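Local structure of endoglucanase, glycoside hydrolase family 5 protein (Cytophaga hutchinsonii, 5IHS) at residues L35-N40 against N214-L219; S56-Q61 against C280-A285; D170-A175 against N208-Q213. The protein probably cleaves internal beta-1,4-glucosidic bonds of cellulose chains, as a periplasmic family 5 endoglucanase of a bacterium that lives on crystalline cellulose. One frame throughout, in Å; residues are numbered along the deposited sequence. Where two conformers were deposited one is given.

Interaction 1. Residues L35-N40 against N214-L219; sequences LSVKGN and NIMYTL
Strand 35-38, half of an N-terminal beta hairpin with strand 41-44, lies against the start of barrel strand 215-221, so that the hairpin meets a TIM barrel at the N-terminal end of its strands. Asn-214, just ahead of the barrel strand, does the polar work. Its backbone has a left-handed conformation that asparagine tolerates better than most residues, and its CG stands anti to the carbonyl carbon (chi1 -64°), which lays the amide beside Ser-36. OD1 accepts the backbone N-H of Val-37, with 3.0 Å between Val-37 N and Asn-214 OD1; the bond is nearly straight at hydrogen (162°), yet the donor sits well above the carbonyl plane. ND2 is held by Thr-188 O, so both ends of the amide are gripped and its flip is fixed. A water ties the two backbones together, accepting from Asn-214 N at 2.9 Å and donating to Val-37 O, also at 2.9 Å. Ile-215 turns its side chain away, onto Ile-191 and Val-193, and it is the backbone oxygen of Ile-215 that meets both methyls of Val-37. The outer part of the Met-216 side chain reaches the hairpin: an unbranched, flexible thioether, it bends at chi3 (82°) beside Met-42. Its CG presses on Val-37 CG2, the branch anti to the carbonyl carbon, at a tight 3.5 Å, while SD of Met-216 lies 4.0 Å from the same methyl.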
loop_
_atom_site.group_PDB
_atom_site.type_symbol
_atom_site.label_atom_id
_atom_site.label_comp_id
_atom_site.label_asym_id
_atom_site.label_seq_id
_atom_site.Cartn_x
_atom_site.Cartn_y
_atom_site.Cartn_z
ATOM N N LEU A 35 1.465 11.909 9.620
ATOM C CA LEU A 35 0.159 11.724 9.010
ATOM C C LEU A 35 -0.862 11.269 10.046
ATOM O O LEU A 35 -0.544 10.579 11.018
ATOM C CB LEU A 35 0.238 10.679 7.897
ATOM C CG LEU A 35 1.263 10.988 6.808
ATOM C CD1 LEU A 35 1.275 9.843 5.796
ATOM C CD2 LEU A 35 1.001 12.309 6.108
ATOM N N SER A 36 -2.114 11.642 9.804
ATOM C CA SER A 36 -3.217 11.233 10.658
ATOM C C SER A 36 -4.481 11.186 9.807
ATOM O O SER A 36 -4.455 11.471 8.607
ATOM C CB SER A 36 -3.346 12.159 11.868
ATOM O OG SER A 36 -3.551 13.468 11.424
ATOM N N VAL A 37 -5.591 10.813 10.431
ATOM C CA VAL A 37 -6.863 10.654 9.736
ATOM C C VAL A 37 -7.869 11.613 10.345
ATOM O O VAL A 37 -8.005 11.667 11.570
ATOM C CB VAL A 37 -7.373 9.202 9.817
ATOM C CG1 VAL A 37 -8.708 9.052 9.093
ATOM C CG2 VAL A 37 -6.331 8.233 9.245
ATOM N N LYS A 38 -8.576 12.347 9.487
ATOM C CA LYS A 38 -9.691 13.205 9.883
ATOM C C LYS A 38 -10.858 12.896 8.952
ATOM O O LYS A 38 -10.802 13.221 7.759
ATOM C CB LYS A 38 -9.291 14.674 9.773
ATOM C CG LYS A 38 -10.410 15.681 9.997
ATOM C CD LYS A 38 -10.992 15.589 11.396
ATOM C CE LYS A 38 -11.932 16.753 11.687
ATOM N NZ LYS A 38 -11.169 18.011 11.910
ATOM N N GLY A 39 -11.905 12.259 9.484
ATOM C CA GLY A 39 -13.048 11.908 8.656
ATOM C C GLY A 39 -12.642 11.032 7.487
ATOM O O GLY A 39 -12.026 9.972 7.655
ATOM N N ASN A 40 -12.990 11.475 6.278
ATOM C CA ASN A 40 -12.693 10.729 5.059
ATOM C C ASN A 40 -11.269 10.945 4.558
ATOM O O ASN A 40 -10.938 10.431 3.483
ATOM C CB ASN A 40 -13.618 11.156 3.898
ATOM C CG ASN A 40 -15.091 10.875 4.133
ATOM O OD1 ASN A 40 -15.927 11.736 3.839
ATOM N ND2 ASN A 40 -15.425 9.690 4.606
ATOM N N ASN A 214 -6.600 7.239 13.856
ATOM C CA ASN A 214 -5.700 7.095 12.706
ATOM C C ASN A 214 -5.730 5.695 12.091
ATOM O O ASN A 214 -4.691 5.122 11.750
ATOM C CB ASN A 214 -4.289 7.556 13.060
ATOM C CG ASN A 214 -4.250 9.022 13.397
ATOM O OD1 ASN A 214 -5.220 9.747 13.171
ATOM N ND2 ASN A 214 -3.138 9.469 13.946
ATOM N N ILE A 215 -6.952 5.184 11.888
ATOM C CA ILE A 215 -7.212 3.935 11.175
ATOM C C ILE A 215 -7.833 4.259 9.818
ATOM O O ILE A 215 -8.743 5.095 9.717
ATOM C CB ILE A 215 -8.148 3.007 11.979
ATOM C CG1 ILE A 215 -7.651 2.799 13.410
ATOM C CG2 ILE A 215 -8.332 1.666 11.257
ATOM C CD1 ILE A 215 -6.260 2.207 13.525
ATOM N N MET A 216 -7.342 3.592 8.778
ATOM C CA MET A 216 -7.926 3.632 7.447
ATOM C C MET A 216 -8.238 2.211 7.003
ATOM O O MET A 216 -7.799 1.236 7.618
ATOM C CB MET A 216 -6.968 4.299 6.449
ATOM C CG MET A 216 -6.534 5.696 6.866
ATOM S SD MET A 216 -5.385 6.488 5.726
ATOM C CE MET A 216 -6.516 7.117 4.497
ATOM N N TYR A 217 -8.972 2.097 5.895
ATOM C CA TYR A 217 -9.462 0.812 5.410
ATOM C C TYR A 217 -9.060 0.609 3.959
ATOM O O TYR A 217 -9.104 1.538 3.146
ATOM C CB TYR A 217 -10.990 0.710 5.608
ATOM C CG TYR A 217 -11.343 0.940 7.062
ATOM C CD1 TYR A 217 -11.526 2.218 7.540
ATOM C CD2 TYR A 217 -11.416 -0.109 7.965
ATOM C CE1 TYR A 217 -11.787 2.455 8.879
ATOM C CE2 TYR A 217 -11.690 0.110 9.303
ATOM C CZ TYR A 217 -11.870 1.397 9.758
ATOM O OH TYR A 217 -12.135 1.612 11.092
ATOM N N THR A 218 -8.663 -0.616 3.647
ATOM C CA THR A 218 -8.120 -0.941 2.339
ATOM C C THR A 218 -9.196 -1.108 1.279
ATOM O O THR A 218 -10.178 -1.824 1.487
ATOM C CB THR A 218 -7.356 -2.257 2.431
ATOM O OG1 THR A 218 -6.484 -2.183 3.557
ATOM C CG2 THR A 218 -6.569 -2.529 1.162
ATOM N N LEU A 219 -8.929 -0.533 0.101
ATOM C CA LEU A 219 -9.653 -0.822 -1.127
ATOM C C LEU A 219 -8.645 -1.263 -2.184
ATOM O O LEU A 219 -7.668 -0.552 -2.441
ATOM C CB LEU A 219 -10.387 0.426 -1.625
ATOM C CG LEU A 219 -11.149 0.277 -2.939
ATOM C CD1 LEU A 219 -12.305 -0.679 -2.772
ATOM C CD2 LEU A 219 -11.626 1.633 -3.425
HETATM O O HOH W 1 -8.484 9.461 13.434
#

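Interaction 2. Residues S56-Q61 against C280-A285; sequences SLFWSQ and CNWSIA
The indole of Trp-282 is the large bump of this contact, and the hollow it fills is lined by Ser-56, Phe-58 and Trp-59. Behind it the two backbones run parallel: Ser-56 N donates to Asn-281 O at 2.8 Å, and Ile-284 N donates to Ser-56 O at 2.9 Å. With CG anti to its backbone N (chi1 -175°), Trp-282 brings its six-membered ring up to Phe-58, whose CA lies off-centre over it in a CH-pi contact. Trp-282 CZ2 touches Phe-58 CD1 at 3.4 Å, the two rings meeting obliquely. The indole edge also points at the face of Trp-59 in an offset edge-to-face pair, planes at 84°. Small residues close in on Phe-58: Ser-283 OG sits at its ring edge, and Ala-285 CB lies 3.7 Å from Phe-58 CB. On the other side of the strands, Leu-57 CD2 leans on Ile-284 CB at 3.8 Å. Ser-56 OG gives its proton to Leu-57 O, along a lone pair, and also bonds Arg-85. An alanine in place of Trp-282 would lose the indole and would probably loosen Phe-58 and Trp-59. Trp-282 also touches Glu-248 and precedes a cis peptide bond, consistent with the tryptophan that floors the substrate cleft in family 5 glycosidases, where the first and last strands close the TIM barrel.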
loop_
_atom_site.group_PDB
_atom_site.type_symbol
_atom_site.label_atom_id
_atom_site.label_comp_id
_atom_site.label_asym_id
_atom_site.label_seq_id
_atom_site.Cartn_x
_atom_site.Cartn_y
_atom_site.Cartn_z
ATOM N N SER A 56 3.876 -0.464 -5.303
ATOM C CA SER A 56 4.086 -1.636 -4.473
ATOM C C SER A 56 5.164 -2.521 -5.076
ATOM O O SER A 56 5.160 -2.806 -6.280
ATOM C CB SER A 56 2.792 -2.442 -4.330
ATOM O OG SER A 56 2.912 -3.471 -3.351
ATOM N N LEU A 57 6.039 -3.012 -4.215
ATOM C CA LEU A 57 6.838 -4.175 -4.535
ATOM C C LEU A 57 5.931 -5.405 -4.546
ATOM O O LEU A 57 4.817 -5.405 -4.012
ATOM C CB LEU A 57 7.989 -4.299 -3.539
ATOM C CG LEU A 57 8.904 -3.063 -3.480
ATOM C CD1 LEU A 57 9.895 -3.147 -2.343
ATOM C CD2 LEU A 57 9.621 -2.806 -4.787
ATOM N N PHE A 58 6.417 -6.461 -5.172
ATOM C CA PHE A 58 5.719 -7.738 -5.264
ATOM C C PHE A 58 6.103 -8.589 -4.055
ATOM O O PHE A 58 7.048 -8.273 -3.333
ATOM C CB PHE A 58 6.172 -8.377 -6.583
ATOM C CG PHE A 58 5.462 -9.655 -7.023
ATOM C CD1 PHE A 58 4.366 -9.604 -7.876
ATOM C CD2 PHE A 58 6.000 -10.907 -6.738
ATOM C CE1 PHE A 58 3.779 -10.769 -8.354
ATOM C CE2 PHE A 58 5.419 -12.069 -7.229
ATOM C CZ PHE A 58 4.317 -11.998 -8.034
ATOM N N TRP A 59 5.372 -9.683 -3.846
ATOM C CA TRP A 59 5.662 -10.660 -2.799
ATOM C C TRP A 59 7.152 -10.758 -2.485
ATOM O O TRP A 59 7.950 -11.137 -3.350
ATOM C CB TRP A 59 5.210 -12.037 -3.257
ATOM C CG TRP A 59 3.745 -12.222 -3.466
ATOM C CD1 TRP A 59 3.010 -11.945 -4.586
ATOM C CD2 TRP A 59 2.846 -12.813 -2.535
ATOM N NE1 TRP A 59 1.706 -12.320 -4.391
ATOM C CE2 TRP A 59 1.577 -12.850 -3.132
ATOM C CE3 TRP A 59 3.001 -13.317 -1.242
ATOM C CZ2 TRP A 59 0.463 -13.384 -2.479
ATOM C CZ3 TRP A 59 1.905 -13.848 -0.598
ATOM C CH2 TRP A 59 0.653 -13.879 -1.214
ATOM N N SER A 60 7.526 -10.488 -1.236
ATOM C CA SER A 60 8.931 -10.391 -0.869
ATOM C C SER A 60 9.689 -11.697 -1.065
ATOM O O SER A 60 10.899 -11.667 -1.333
ATOM C CB SER A 60 9.049 -9.948 0.585
ATOM O OG SER A 60 8.382 -10.821 1.479
ATOM N N GLN A 61 9.027 -12.845 -0.910
ATOM C CA GLN A 61 9.759 -14.104 -1.031
ATOM C C GLN A 61 10.026 -14.493 -2.482
ATOM O O GLN A 61 10.867 -15.367 -2.733
ATOM C CB GLN A 61 9.073 -15.239 -0.246
ATOM C CG GLN A 61 7.797 -15.819 -0.842
ATOM C CD GLN A 61 6.539 -15.107 -0.372
ATOM O OE1 GLN A 61 6.461 -13.870 -0.389
ATOM N NE2 GLN A 61 5.542 -15.881 0.052
ATOM N N CYS A 280 -1.304 2.961 -4.623
ATOM C CA CYS A 280 -0.047 2.307 -4.995
ATOM C C CYS A 280 -0.316 1.195 -5.997
ATOM O O CYS A 280 -1.197 0.361 -5.770
ATOM C CB CYS A 280 0.647 1.650 -3.796
ATOM S SG CYS A 280 1.260 2.767 -2.554
ATOM N N ASN A 281 0.467 1.157 -7.071
ATOM C CA ASN A 281 0.278 0.184 -8.145
ATOM C C ASN A 281 1.045 -1.112 -7.908
ATOM O O ASN A 281 2.202 -1.110 -7.472
ATOM C CB ASN A 281 0.738 0.784 -9.472
ATOM C CG ASN A 281 0.675 -0.209 -10.619
ATOM O OD1 ASN A 281 1.706 -0.618 -11.153
ATOM N ND2 ASN A 281 -0.535 -0.570 -11.026
ATOM N N TRP A 282 0.393 -2.218 -8.255
ATOM C CA TRP A 282 0.981 -3.553 -8.276
ATOM C C TRP A 282 1.434 -3.855 -9.701
ATOM O O TRP A 282 0.575 -3.926 -10.597
ATOM C CB TRP A 282 -0.085 -4.552 -7.853
ATOM C CG TRP A 282 0.364 -5.970 -7.692
ATOM C CD1 TRP A 282 0.282 -6.965 -8.620
ATOM C CD2 TRP A 282 0.940 -6.556 -6.520
ATOM N NE1 TRP A 282 0.766 -8.133 -8.097
ATOM C CE2 TRP A 282 1.172 -7.918 -6.810
ATOM C CE3 TRP A 282 1.286 -6.065 -5.255
ATOM C CZ2 TRP A 282 1.723 -8.796 -5.875
ATOM C CZ3 TRP A 282 1.833 -6.939 -4.328
ATOM C CH2 TRP A 282 2.031 -8.293 -4.640
ATOM N N SER A 283 2.732 -4.047 -9.960
ATOM C CA SER A 283 3.814 -4.007 -8.984
ATOM C C SER A 283 5.161 -3.878 -9.681
ATOM O O SER A 283 5.288 -4.109 -10.888
ATOM C CB SER A 283 3.875 -5.290 -8.143
ATOM O OG SER A 283 4.413 -6.373 -8.885
ATOM N N ILE A 284 6.179 -3.571 -8.876
ATOM C CA ILE A 284 7.574 -3.741 -9.267
ATOM C C ILE A 284 7.901 -5.233 -9.184
ATOM O O ILE A 284 8.190 -5.788 -8.123
ATOM C CB ILE A 284 8.512 -2.886 -8.415
ATOM C CG1 ILE A 284 8.162 -1.389 -8.554
ATOM C CG2 ILE A 284 9.957 -3.167 -8.768
ATOM C CD1 ILE A 284 8.320 -0.810 -9.950
ATOM N N ALA A 285 7.811 -5.888 -10.333
ATOM C CA ALA A 285 8.105 -7.297 -10.513
ATOM C C ALA A 285 8.433 -7.457 -11.976
ATOM O O ALA A 285 7.946 -6.690 -12.807
ATOM C CB ALA A 285 6.887 -8.168 -10.214
HETATM O O HOH W 2 9.356 -6.584 -5.734
#

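Interaction 3. Residues D170-A175 against N208-Q213; sequences DIKPYA and NPITRQ
Lys-172 reaches out from helix 167-185 as a fully extended rod, its CG anti to the backbone N (chi1 -170°), and runs along the loop that leads into strand 215-221. Its aliphatic stem and the Ile-210 side chain slide past each other in opposite directions, with Lys-172 CE 3.8 Å from Ile-210 CG1. Beyond the stem, Ile-210 puts its CD1 against Ala-175 CB at 3.9 Å; the small alanine, one turn along the helix, lets the branched chain lie close, and Val-193, Ile-179 and Trp-167 add to its surroundings. Asn-208 crosses the lysine at about a right angle. Here NZ of Lys-172 donates to Asn-208 OD1 at 2.9 Å and to Pro-209 O at 3.1 Å, approaching both carbonyls from well above their planes. The other end of the Asn-208 amide is engaged by Asn-168 OD1, which fixes the way OD1 faces. A long length of methylenes with a charged tip suits this place, greasy beside Ile-210 and polar at the loop. The nearby carboxylate of Glu-176 makes only a long, weak ion pair with NZ, so the ammonium is held chiefly by neutral carbonyl oxygens, and it is likely to keep its proton and polarise them.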
loop_
_atom_site.group_PDB
_atom_site.type_symbol
_atom_site.label_atom_id
_atom_site.label_comp_id
_atom_site.label_asym_id
_atom_site.label_seq_id
_atom_site.Cartn_x
_atom_site.Cartn_y
_atom_site.Cartn_z
ATOM N N ASP A 170 -13.875 -12.145 12.086
ATOM C CA ASP A 170 -12.486 -12.522 11.808
ATOM C C ASP A 170 -11.569 -11.314 11.672
ATOM O O ASP A 170 -10.561 -11.224 12.387
ATOM C CB ASP A 170 -12.387 -13.345 10.512
ATOM C CG ASP A 170 -13.138 -14.630 10.567
ATOM O OD1 ASP A 170 -13.013 -15.329 11.587
ATOM O OD2 ASP A 170 -13.837 -14.939 9.571
ATOM N N ILE A 171 -11.869 -10.398 10.750
ATOM C CA ILE A 171 -10.915 -9.343 10.427
ATOM C C ILE A 171 -10.810 -8.350 11.572
ATOM O O ILE A 171 -9.705 -7.990 12.006
ATOM C CB ILE A 171 -11.288 -8.613 9.124
ATOM C CG1 ILE A 171 -11.486 -9.570 7.940
ATOM C CG2 ILE A 171 -10.221 -7.565 8.821
ATOM C CD1 ILE A 171 -12.171 -8.930 6.731
ATOM N N LYS A 172 -11.953 -7.826 12.021
ATOM C CA LYS A 172 -11.917 -6.759 13.022
ATOM C C LYS A 172 -11.244 -7.212 14.308
ATOM O O LYS A 172 -10.356 -6.494 14.804
ATOM C CB LYS A 172 -13.313 -6.165 13.250
ATOM C CG LYS A 172 -13.273 -4.912 14.103
ATOM C CD LYS A 172 -14.651 -4.320 14.387
ATOM C CE LYS A 172 -14.506 -2.984 15.087
ATOM N NZ LYS A 172 -15.709 -2.571 15.818
ATOM N N PRO A 173 -11.597 -8.365 14.899
ATOM C CA PRO A 173 -10.892 -8.788 16.123
ATOM C C PRO A 173 -9.404 -9.009 15.905
ATOM O O PRO A 173 -8.594 -8.644 16.768
ATOM C CB PRO A 173 -11.631 -10.071 16.538
ATOM C CG PRO A 173 -12.940 -9.996 15.873
ATOM C CD PRO A 173 -12.730 -9.257 14.589
ATOM N N TYR A 174 -9.014 -9.596 14.768
ATOM C CA TYR A 174 -7.595 -9.736 14.458
ATOM C C TYR A 174 -6.919 -8.372 14.423
ATOM O O TYR A 174 -5.859 -8.166 15.034
ATOM C CB TYR A 174 -7.409 -10.451 13.111
ATOM C CG TYR A 174 -6.044 -10.182 12.519
ATOM C CD1 TYR A 174 -4.940 -10.943 12.890
ATOM C CD2 TYR A 174 -5.841 -9.143 11.624
ATOM C CE1 TYR A 174 -3.681 -10.681 12.382
ATOM C CE2 TYR A 174 -4.589 -8.881 11.117
ATOM C CZ TYR A 174 -3.510 -9.645 11.503
ATOM O OH TYR A 174 -2.246 -9.408 11.024
ATOM N N ALA A 175 -7.524 -7.425 13.705
ATOM C CA ALA A 175 -6.902 -6.119 13.526
ATOM C C ALA A 175 -6.794 -5.373 14.844
ATOM O O ALA A 175 -5.785 -4.717 15.107
ATOM C CB ALA A 175 -7.679 -5.289 12.506
ATOM N N ASN A 208 -19.239 -1.005 10.825
ATOM C CA ASN A 208 -18.749 -1.385 12.147
ATOM C C ASN A 208 -17.271 -1.052 12.228
ATOM O O ASN A 208 -16.412 -1.947 12.296
ATOM C CB ASN A 208 -18.991 -2.866 12.419
ATOM C CG ASN A 208 -18.553 -3.273 13.812
ATOM O OD1 ASN A 208 -18.444 -2.442 14.727
ATOM N ND2 ASN A 208 -18.289 -4.556 13.979
ATOM N N PRO A 209 -16.939 0.236 12.236
ATOM C CA PRO A 209 -15.535 0.635 12.159
ATOM C C PRO A 209 -14.788 0.375 13.454
ATOM O O PRO A 209 -15.356 0.209 14.538
ATOM C CB PRO A 209 -15.617 2.135 11.867
ATOM C CG PRO A 209 -16.933 2.553 12.466
ATOM C CD PRO A 209 -17.839 1.403 12.175
ATOM N N ILE A 210 -13.468 0.341 13.314
ATOM C CA ILE A 210 -12.563 0.313 14.457
ATOM C C ILE A 210 -12.482 1.738 14.992
ATOM O O ILE A 210 -11.945 2.632 14.337
ATOM C CB ILE A 210 -11.186 -0.217 14.051
ATOM C CG1 ILE A 210 -11.312 -1.675 13.599
ATOM C CG2 ILE A 210 -10.213 -0.109 15.220
ATOM C CD1 ILE A 210 -10.103 -2.196 12.845
ATOM N N THR A 211 -13.043 1.952 16.173
ATOM C CA THR A 211 -13.210 3.293 16.739
ATOM C C THR A 211 -11.959 3.662 17.534
ATOM O O THR A 211 -11.951 3.784 18.763
ATOM C CB THR A 211 -14.499 3.353 17.555
ATOM O OG1 THR A 211 -14.548 2.239 18.446
ATOM C CG2 THR A 211 -15.724 3.296 16.628
ATOM N N ARG A 212 -10.868 3.811 16.778
ATOM C CA ARG A 212 -9.552 4.144 17.301
ATOM C C ARG A 212 -8.926 5.192 16.387
ATOM O O ARG A 212 -9.332 5.359 15.233
ATOM C CB ARG A 212 -8.657 2.893 17.400
ATOM C CG ARG A 212 -9.271 1.781 18.251
ATOM C CD ARG A 212 -8.392 0.548 18.355
ATOM N NE ARG A 212 -9.046 -0.493 19.142
ATOM C CZ ARG A 212 -8.480 -1.642 19.485
ATOM N NH1 ARG A 212 -7.238 -1.907 19.116
ATOM N NH2 ARG A 212 -9.156 -2.535 20.194
ATOM N N GLN A 213 -7.929 5.901 16.911
ATOM C CA GLN A 213 -7.313 6.992 16.173
ATOM C C GLN A 213 -6.504 6.499 14.972
ATOM O O GLN A 213 -5.783 5.507 15.057
ATOM C CB GLN A 213 -6.391 7.735 17.135
ATOM C CG GLN A 213 -5.746 8.980 16.579
ATOM C CD GLN A 213 -6.729 10.126 16.421
ATOM O OE1 GLN A 213 -7.651 10.284 17.229
ATOM N NE2 GLN A 213 -6.535 10.933 15.376
#

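Overall arrangement
The contacts sample one TIM barrel at different levels. Interaction 2 joins the first and last strands, with Trp-282 beside Glu-248, on the side where family 5 enzymes catalyse; Glu-248 is probably the nucleophile of that family. Interactions 1 and 3 lie across the chain's centre from it, their centres about 22 Å and 26 Å from that of interaction 2. They are neighbours, with centres about 13 Å apart, because loop 208-213 leads directly into 214-219. Tyr-217 of the strand turns back to this loop: its OH lies 2.9 Å from Ile-210 N, a probable hydrogen bond. In sequence, interaction 3 is nested within both other loops, whereas interactions 1 and 2 interlock.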